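Local atomic coordinates of putative effector, AYWB SAP54-like protein ('Echinacea purpurea' witches'-broom phytoplasma, PDB entry 6INR), a protein that probably interacts with plant MADS transcription factors as a phytoplasmal effector, causing phyllody, the leaf-like transformation of floral organs. Residues I23-I34 with Q74-L85. Numbering follows the deposited sequence.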
ATOM      1  N   ILE A  23      17.152  -1.085   3.724  1.00 21.05           N
ATOM      2  CA  ILE A  23      15.886  -1.840   3.930  1.00 22.61           C
ATOM      3  C   ILE A  23      14.879  -0.974   4.684  1.00 22.79           C
ATOM      4  O   ILE A  23      13.745  -0.847   4.267  1.00 22.86           O
ATOM      5  CB  ILE A  23      16.015  -3.215   4.657  1.00 23.46           C
ATOM      6  CG1 ILE A  23      16.944  -4.194   3.906  1.00 23.49           C
ATOM      7  CG2 ILE A  23      14.639  -3.869   4.787  1.00 22.89           C
ATOM      8  CD1 ILE A  23      16.506  -4.500   2.485  1.00 23.63           C
ATOM      9  N   GLU A  24      15.307  -0.391   5.789  1.00 23.88           N
ATOM     10  CA  GLU A  24      14.439   0.497   6.564  1.00 26.51           C
ATOM     11  C   GLU A  24      13.780   1.576   5.727  1.00 26.62           C
ATOM     12  O   GLU A  24      12.612   1.882   5.942  1.00 27.13           O
ATOM     13  CB  GLU A  24      15.180   1.124   7.725  1.00 31.02           C
ATOM     14  CG  GLU A  24      15.548   0.076   8.767  1.00 37.04           C
ATOM     15  CD  GLU A  24      15.997   0.666  10.085  1.00 45.14           C
ATOM     16  OE1 GLU A  24      16.856   1.571  10.064  1.00 50.64           O
ATOM     17  OE2 GLU A  24      15.493   0.213  11.148  1.00 56.28           O
ATOM     18  N   GLU A  25      14.516   2.151   4.779  1.00 24.71           N
ATOM     19  CA  GLU A  25      13.958   3.192   3.922  1.00 23.38           C
ATOM     20  C   GLU A  25      12.864   2.593   3.047  1.00 21.38           C
ATOM     21  O   GLU A  25      11.823   3.182   2.816  1.00 19.74           O
ATOM     22  CB  GLU A  25      15.054   3.848   3.080  1.00 25.87           C
ATOM     23  CG  GLU A  25      14.574   4.882   2.056  1.00 29.92           C
ATOM     24  CD  GLU A  25      15.702   5.511   1.230  1.00 35.14           C
ATOM     25  OE1 GLU A  25      16.682   4.792   0.880  1.00 38.66           O
ATOM     26  OE2 GLU A  25      15.615   6.736   0.915  1.00 41.97           O
ATOM     27  N   ASN A  26      13.141   1.421   2.527  1.00 20.73           N
ATOM     28  CA  ASN A  26      12.154   0.666   1.735  1.00 19.81           C
ATOM     29  C   ASN A  26      10.882   0.377   2.526  1.00 19.35           C
ATOM     30  O   ASN A  26       9.764   0.420   2.010  1.00 17.42           O
ATOM     31  CB  ASN A  26      12.761  -0.632   1.260  1.00 20.32           C
ATOM     32  CG  ASN A  26      13.613  -0.453   0.018  1.00 21.25           C
ATOM     33  OD1 ASN A  26      13.219   0.245  -0.906  1.00 22.51           O
ATOM     34  ND2 ASN A  26      14.742  -1.142  -0.042  1.00 21.16           N
ATOM     35  N   ILE A  27      11.071   0.137   3.804  1.00 19.53           N
ATOM     36  CA  ILE A  27       9.944  -0.172   4.671  1.00 20.85           C
ATOM     37  C   ILE A  27       9.037   1.024   4.976  1.00 21.80           C
ATOM     38  O   ILE A  27       7.804   0.965   4.814  1.00 21.54           O
ATOM     39  CB  ILE A  27      10.402  -0.786   5.989  1.00 21.82           C
ATOM     40  CG1 ILE A  27      10.920  -2.211   5.741  1.00 22.27           C
ATOM     41  CG2 ILE A  27       9.242  -0.772   6.966  1.00 22.52           C
ATOM     42  CD1 ILE A  27      11.392  -2.885   6.999  1.00 22.80           C
ATOM     43  N   ILE A  28       9.641   2.110   5.434  1.00 21.32           N
ATOM     44  CA  ILE A  28       8.890   3.358   5.634  1.00 22.19           C
ATOM     45  C   ILE A  28       8.157   3.829   4.391  1.00 21.35           C
ATOM     46  O   ILE A  28       7.033   4.319   4.467  1.00 20.46           O
ATOM     47  CB  ILE A  28       9.785   4.491   6.112  1.00 24.59           C
ATOM     48  CG1 ILE A  28      10.350   4.084   7.463  1.00 28.38           C
ATOM     49  CG2 ILE A  28       8.977   5.780   6.240  1.00 24.95           C
ATOM     50  CD1 ILE A  28      11.374   5.046   8.018  1.00 36.58           C
ATOM     51  N   ASN A  29       8.810   3.714   3.249  1.00 21.47           N
ATOM     52  CA  ASN A  29       8.194   4.170   2.017  1.00 23.25           C
ATOM     53  C   ASN A  29       7.010   3.284   1.711  1.00 22.13           C
ATOM     54  O   ASN A  29       5.968   3.746   1.296  1.00 20.34           O
ATOM     55  CB  ASN A  29       9.160   4.184   0.847  1.00 25.60           C
ATOM     56  CG  ASN A  29      10.320   5.143   1.042  1.00 29.74           C
ATOM     57  OD1 ASN A  29      11.375   4.965   0.429  1.00 34.37           O
ATOM     58  ND2 ASN A  29      10.133   6.187   1.863  1.00 32.59           N
ATOM     59  N   LEU A  30       7.193   1.999   1.970  1.00 22.63           N
ATOM     60  CA  LEU A  30       6.120   1.011   1.773  1.00 22.37           C
ATOM     61  C   LEU A  30       4.920   1.273   2.684  1.00 21.84           C
ATOM     62  O   LEU A  30       3.778   1.218   2.259  1.00 20.64           O
ATOM     63  CB  LEU A  30       6.623  -0.405   2.009  1.00 23.24           C
ATOM     64  CG  LEU A  30       5.702  -1.489   1.458  1.00 24.26           C
ATOM     65  CD1 LEU A  30       5.364  -1.249  -0.009  1.00 25.14           C
ATOM     66  CD2 LEU A  30       6.375  -2.844   1.618  1.00 25.29           C
ATOM     67  N   LYS A  31       5.201   1.514   3.944  1.00 21.09           N
ATOM     68  CA  LYS A  31       4.171   1.913   4.895  1.00 22.21           C
ATOM     69  C   LYS A  31       3.438   3.209   4.539  1.00 22.14           C
ATOM     70  O   LYS A  31       2.230   3.347   4.788  1.00 21.03           O
ATOM     71  CB  LYS A  31       4.775   2.072   6.268  1.00 24.67           C
ATOM     72  CG  LYS A  31       5.150   0.763   6.928  1.00 28.31           C
ATOM     73  CD  LYS A  31       5.453   1.063   8.388  1.00 32.24           C
ATOM     74  CE  LYS A  31       6.235  -0.026   9.084  1.00 37.54           C
ATOM     75  NZ  LYS A  31       6.774   0.542  10.356  1.00 41.89           N
ATOM     76  N   GLN A  32       4.157   4.181   3.988  1.00 22.24           N
ATOM     77  CA  GLN A  32       3.485   5.414   3.551  1.00 21.75           C
ATOM     78  C   GLN A  32       2.563   5.136   2.389  1.00 20.50           C
ATOM     79  O   GLN A  32       1.530   5.780   2.256  1.00 20.44           O
ATOM     80  CB  GLN A  32       4.483   6.488   3.149  1.00 24.22           C
ATOM     81  CG  GLN A  32       5.355   6.927   4.312  1.00 27.58           C
ATOM     82  CD  GLN A  32       6.456   7.889   3.921  1.00 32.05           C
ATOM     83  OE1 GLN A  32       7.084   7.766   2.860  1.00 41.10           O
ATOM     84  NE2 GLN A  32       6.722   8.841   4.796  1.00 34.29           N
ATOM     85  N   LYS A  33       2.963   4.222   1.516  1.00 19.09           N
ATOM     86  CA  LYS A  33       2.117   3.833   0.385  1.00 19.27           C
ATOM     87  C   LYS A  33       0.834   3.134   0.878  1.00 19.31           C
ATOM     88  O   LYS A  33      -0.269   3.365   0.399  1.00 19.21           O
ATOM     89  CB  LYS A  33       2.883   2.944  -0.594  1.00 20.04           C
ATOM     90  CG  LYS A  33       3.667   3.683  -1.676  1.00 21.57           C
ATOM     91  CD  LYS A  33       4.865   2.868  -2.133  1.00 24.08           C
ATOM     92  CE  LYS A  33       5.198   3.066  -3.611  1.00 27.41           C
ATOM     93  NZ  LYS A  33       5.546   4.466  -3.995  1.00 27.40           N
ATOM     94  N   ILE A  34       0.993   2.269   1.846  1.00 19.23           N
ATOM     95  CA  ILE A  34      -0.143   1.550   2.391  1.00 19.47           C
ATOM     96  C   ILE A  34      -1.098   2.545   3.039  1.00 18.89           C
ATOM     97  O   ILE A  34      -2.313   2.472   2.871  1.00 17.85           O
ATOM     98  CB  ILE A  34       0.311   0.496   3.412  1.00 20.28           C
ATOM     99  CG1 ILE A  34       0.908  -0.707   2.668  1.00 21.06           C
ATOM    100  CG2 ILE A  34      -0.844   0.100   4.319  1.00 20.83           C
ATOM    101  CD1 ILE A  34       1.751  -1.566   3.557  1.00 20.87           C
ATOM    102  N   GLN A  74       1.492  -5.140  -0.648  1.00 26.04           N
ATOM    103  CA  GLN A  74       2.420  -4.275   0.080  1.00 24.52           C
ATOM    104  C   GLN A  74       2.640  -4.811   1.466  1.00 25.99           C
ATOM    105  O   GLN A  74       3.754  -4.785   1.968  1.00 26.50           O
ATOM    106  CB  GLN A  74       1.934  -2.836   0.096  1.00 22.70           C
ATOM    107  CG  GLN A  74       1.870  -2.320  -1.322  1.00 20.61           C
ATOM    108  CD  GLN A  74       1.245  -0.977  -1.453  1.00 18.99           C
ATOM    109  OE1 GLN A  74       0.411  -0.590  -0.658  1.00 17.00           O
ATOM    110  NE2 GLN A  74       1.659  -0.237  -2.489  1.00 19.86           N
ATOM    111  N   LYS A  75       1.595  -5.364   2.056  1.00 29.31           N
ATOM    112  CA  LYS A  75       1.760  -6.011   3.371  1.00 32.64           C
ATOM    113  C   LYS A  75       2.568  -7.303   3.253  1.00 32.64           C
ATOM    114  O   LYS A  75       3.337  -7.674   4.132  1.00 33.18           O
ATOM    115  CB  LYS A  75       0.420  -6.299   4.021  1.00 37.28           C
ATOM    116  CG  LYS A  75      -0.415  -5.059   4.276  1.00 40.57           C
ATOM    117  CD  LYS A  75      -1.381  -5.271   5.414  1.00 46.34           C
ATOM    118  CE  LYS A  75      -2.411  -6.353   5.108  1.00 52.71           C
ATOM    119  NZ  LYS A  75      -3.353  -6.556   6.252  1.00 56.78           N
ATOM    120  N   GLU A  76       2.409  -7.968   2.132  1.00 36.30           N
ATOM    121  CA  GLU A  76       3.285  -9.111   1.779  1.00 40.44           C
ATOM    122  C   GLU A  76       4.767  -8.687   1.728  1.00 38.24           C
ATOM    123  O   GLU A  76       5.634  -9.268   2.399  1.00 39.76           O
ATOM    124  CB  GLU A  76       2.906  -9.695   0.401  1.00 48.36           C
ATOM    125  CG  GLU A  76       2.034 -10.941   0.392  1.00 54.28           C
ATOM    126  CD  GLU A  76       2.040 -11.624  -0.982  1.00 63.02           C
ATOM    127  OE1 GLU A  76       1.449 -11.051  -1.932  1.00 63.86           O
ATOM    128  OE2 GLU A  76       2.648 -12.723  -1.118  1.00 62.28           O
ATOM    129  N   GLN A  77       5.043  -7.679   0.905  1.00 36.30           N
ATOM    130  CA  GLN A  77       6.421  -7.133   0.732  1.00 35.82           C
ATOM    131  C   GLN A  77       6.976  -6.716   2.041  1.00 31.82           C
ATOM    132  O   GLN A  77       8.123  -6.926   2.344  1.00 29.37           O
ATOM    133  CB  GLN A  77       6.438  -5.872  -0.114  1.00 38.20           C
ATOM    134  CG  GLN A  77       6.858  -6.095  -1.530  1.00 43.82           C
ATOM    135  CD  GLN A  77       6.240  -5.082  -2.443  1.00 46.70           C
ATOM    136  OE1 GLN A  77       6.595  -3.901  -2.451  1.00 50.81           O
ATOM    137  NE2 GLN A  77       5.298  -5.545  -3.238  1.00 67.17           N
ATOM    138  N   LEU A  78       6.120  -6.086   2.803  1.00 31.04           N
ATOM    139  CA  LEU A  78       6.495  -5.572   4.102  1.00 35.17           C
ATOM    140  C   LEU A  78       7.063  -6.726   4.909  1.00 38.56           C
ATOM    141  O   LEU A  78       8.117  -6.624   5.552  1.00 39.09           O
ATOM    142  CB  LEU A  78       5.251  -4.986   4.768  1.00 35.96           C
ATOM    143  CG  LEU A  78       5.373  -4.024   5.929  1.00 36.12           C
ATOM    144  CD1 LEU A  78       6.161  -2.784   5.513  1.00 37.17           C
ATOM    145  CD2 LEU A  78       3.959  -3.665   6.377  1.00 34.97           C
ATOM    146  N   LYS A  79       6.385  -7.862   4.795  1.00 42.51           N
ATOM    147  CA  LYS A  79       6.791  -9.076   5.530  1.00 43.39           C
ATOM    148  C   LYS A  79       8.171  -9.517   5.086  1.00 38.47           C
ATOM    149  O   LYS A  79       9.060  -9.761   5.903  1.00 37.84           O
ATOM    150  CB  LYS A  79       5.783 -10.234   5.363  1.00 50.24           C
ATOM    151  CG  LYS A  79       5.028 -10.568   6.646  1.00 57.41           C
ATOM    152  CD  LYS A  79       4.306 -11.909   6.563  1.00 66.50           C
ATOM    153  CE  LYS A  79       4.073 -12.533   7.946  1.00 72.07           C
ATOM    154  NZ  LYS A  79       3.669 -13.970   7.873  1.00 75.40           N
ATOM    155  N   THR A  80       8.329  -9.625   3.778  1.00 33.77           N
ATOM    156  CA  THR A  80       9.615 -10.025   3.190  1.00 32.50           C
ATOM    157  C   THR A  80      10.752  -9.074   3.590  1.00 35.14           C
ATOM    158  O   THR A  80      11.862  -9.508   3.926  1.00 35.41           O
ATOM    159  CB  THR A  80       9.562 -10.043   1.661  1.00 30.67           C
ATOM    160  OG1 THR A  80       8.514 -10.921   1.226  1.00 28.51           O
ATOM    161  CG2 THR A  80      10.904 -10.486   1.094  1.00 29.62           C
ATOM    162  N   TYR A  81      10.469  -7.773   3.538  1.00 34.31           N
ATOM    163  CA  TYR A  81      11.488  -6.757   3.900  1.00 34.50           C
ATOM    164  C   TYR A  81      11.932  -6.939   5.333  1.00 37.21           C
ATOM    165  O   TYR A  81      13.107  -6.864   5.633  1.00 35.94           O
ATOM    166  CB  TYR A  81      11.020  -5.302   3.701  1.00 32.14           C
ATOM    167  CG  TYR A  81      11.145  -4.773   2.283  1.00 27.99           C
ATOM    168  CD1 TYR A  81      12.351  -4.815   1.599  1.00 27.19           C
ATOM    169  CD2 TYR A  81      10.069  -4.186   1.654  1.00 26.84           C
ATOM    170  CE1 TYR A  81      12.463  -4.315   0.302  1.00 26.14           C
ATOM    171  CE2 TYR A  81      10.164  -3.699   0.360  1.00 26.50           C
ATOM    172  CZ  TYR A  81      11.357  -3.757  -0.317  1.00 26.53           C
ATOM    173  OH  TYR A  81      11.415  -3.258  -1.616  1.00 25.70           O
ATOM    174  N   LYS A  82      10.969  -7.160   6.217  1.00 44.61           N
ATOM    175  CA  LYS A  82      11.277  -7.379   7.654  1.00 49.85           C
ATOM    176  C   LYS A  82      12.112  -8.649   7.849  1.00 49.16           C
ATOM    177  O   LYS A  82      12.967  -8.696   8.709  1.00 48.62           O
ATOM    178  CB  LYS A  82      10.006  -7.406   8.518  1.00 57.70           C
ATOM    179  CG  LYS A  82       9.195  -6.106   8.466  1.00 62.79           C
ATOM    180  CD  LYS A  82       7.870  -6.163   9.200  1.00 68.50           C
ATOM    181  CE  LYS A  82       8.056  -6.248  10.707  1.00 74.03           C
ATOM    182  NZ  LYS A  82       6.770  -6.176  11.457  1.00 78.79           N
ATOM    183  N   ASN A  83      11.876  -9.657   7.015  1.00 50.50           N
ATOM    184  CA  ASN A  83      12.689 -10.901   7.035  1.00 52.15           C
ATOM    185  C   ASN A  83      14.151 -10.536   6.783  1.00 51.67           C
ATOM    186  O   ASN A  83      15.059 -10.923   7.520  1.00 53.59           O
ATOM    187  CB  ASN A  83      12.270 -11.880   5.926  1.00 56.00           C
ATOM    188  CG  ASN A  83      11.295 -12.936   6.390  1.00 57.70           C
ATOM    189  OD1 ASN A  83      11.271 -13.316   7.558  1.00 61.96           O
ATOM    190  ND2 ASN A  83      10.508 -13.454   5.452  1.00 61.17           N
ATOM    191  N   LEU A  84      14.334  -9.779   5.712  1.00 47.62           N
ATOM    192  CA  LEU A  84      15.666  -9.362   5.226  1.00 45.89           C
ATOM    193  C   LEU A  84      16.547  -8.680   6.253  1.00 46.51           C
ATOM    194  O   LEU A  84      17.738  -8.943   6.313  1.00 49.42           O
ATOM    195  CB  LEU A  84      15.560  -8.451   4.015  1.00 43.73           C
ATOM    196  CG  LEU A  84      15.377  -9.155   2.666  1.00 42.37           C
ATOM    197  CD1 LEU A  84      14.847  -8.203   1.621  1.00 41.20           C
ATOM    198  CD2 LEU A  84      16.702  -9.721   2.195  1.00 43.69           C
ATOM    199  N   LEU A  85      15.960  -7.791   7.040  1.00 48.01           N
ATOM    200  CA  LEU A  85      16.741  -6.964   8.000  1.00 48.11           C
ATOM    201  C   LEU A  85      17.875  -7.748   8.684  1.00 52.95           C
ATOM    202  O   LEU A  85      17.664  -8.866   9.169  1.00 49.50           O
ATOM    203  CB  LEU A  85      15.857  -6.297   9.058  1.00 44.96           C
ATOM    204  CG  LEU A  85      15.097  -5.029   8.651  1.00 43.15           C
ATOM    205  CD1 LEU A  85      14.149  -4.592   9.753  1.00 42.14           C
ATOM    206  CD2 LEU A  85      16.049  -3.893   8.320  1.00 43.53           C
TER
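Knobs-into-holes packing in an antiparallel alpha-helical hairpin interlocks Y81, L30 and L78, knobs sent from both helices. Helices 16-49 and 55-84 are the arms; the axes of 23-34 and 74-84 come within 9.8 Å at closest approach, with 160° between their N-to-C directions, where the second helix returns to the beginning of the first. Y81 fits among I23, N26, I27 and L30. N26 CB sits over one face of the Y81 ring, toward the rim, in a CH-pi contact 3.9 Å from the centroid; the N26 amide is nearly parallel to the ring, 15° between planes. L30 CD2 abuts the ring's rim, level with its plane. L30, a knob among Q74, Q77, L78 and Y81, has CG swung opposite the backbone N (chi1 -164°), which brings CD2 to 3.3 Å from Q74 O, an atom already engaged by L78 N within its own helix. L78 answers as a reciprocal knob among I27, L30, K31 and I34, its CD1 4.0 Å from I27 CG2. No hydrogen bond crosses between 23-34 and 74-85, so apolar contact carries the pairing. At one end the Q74 side chain lies against I34, yet its OE1 accepts a hydrogen bond from N37 ND2, farther along the first helix. At the other, the I23 side chain lies about 6 Å from a bound cadmium ion; L85, where helical geometry ends, runs antiparallel alongside I23, CD2 3.7 Å from I23 CB.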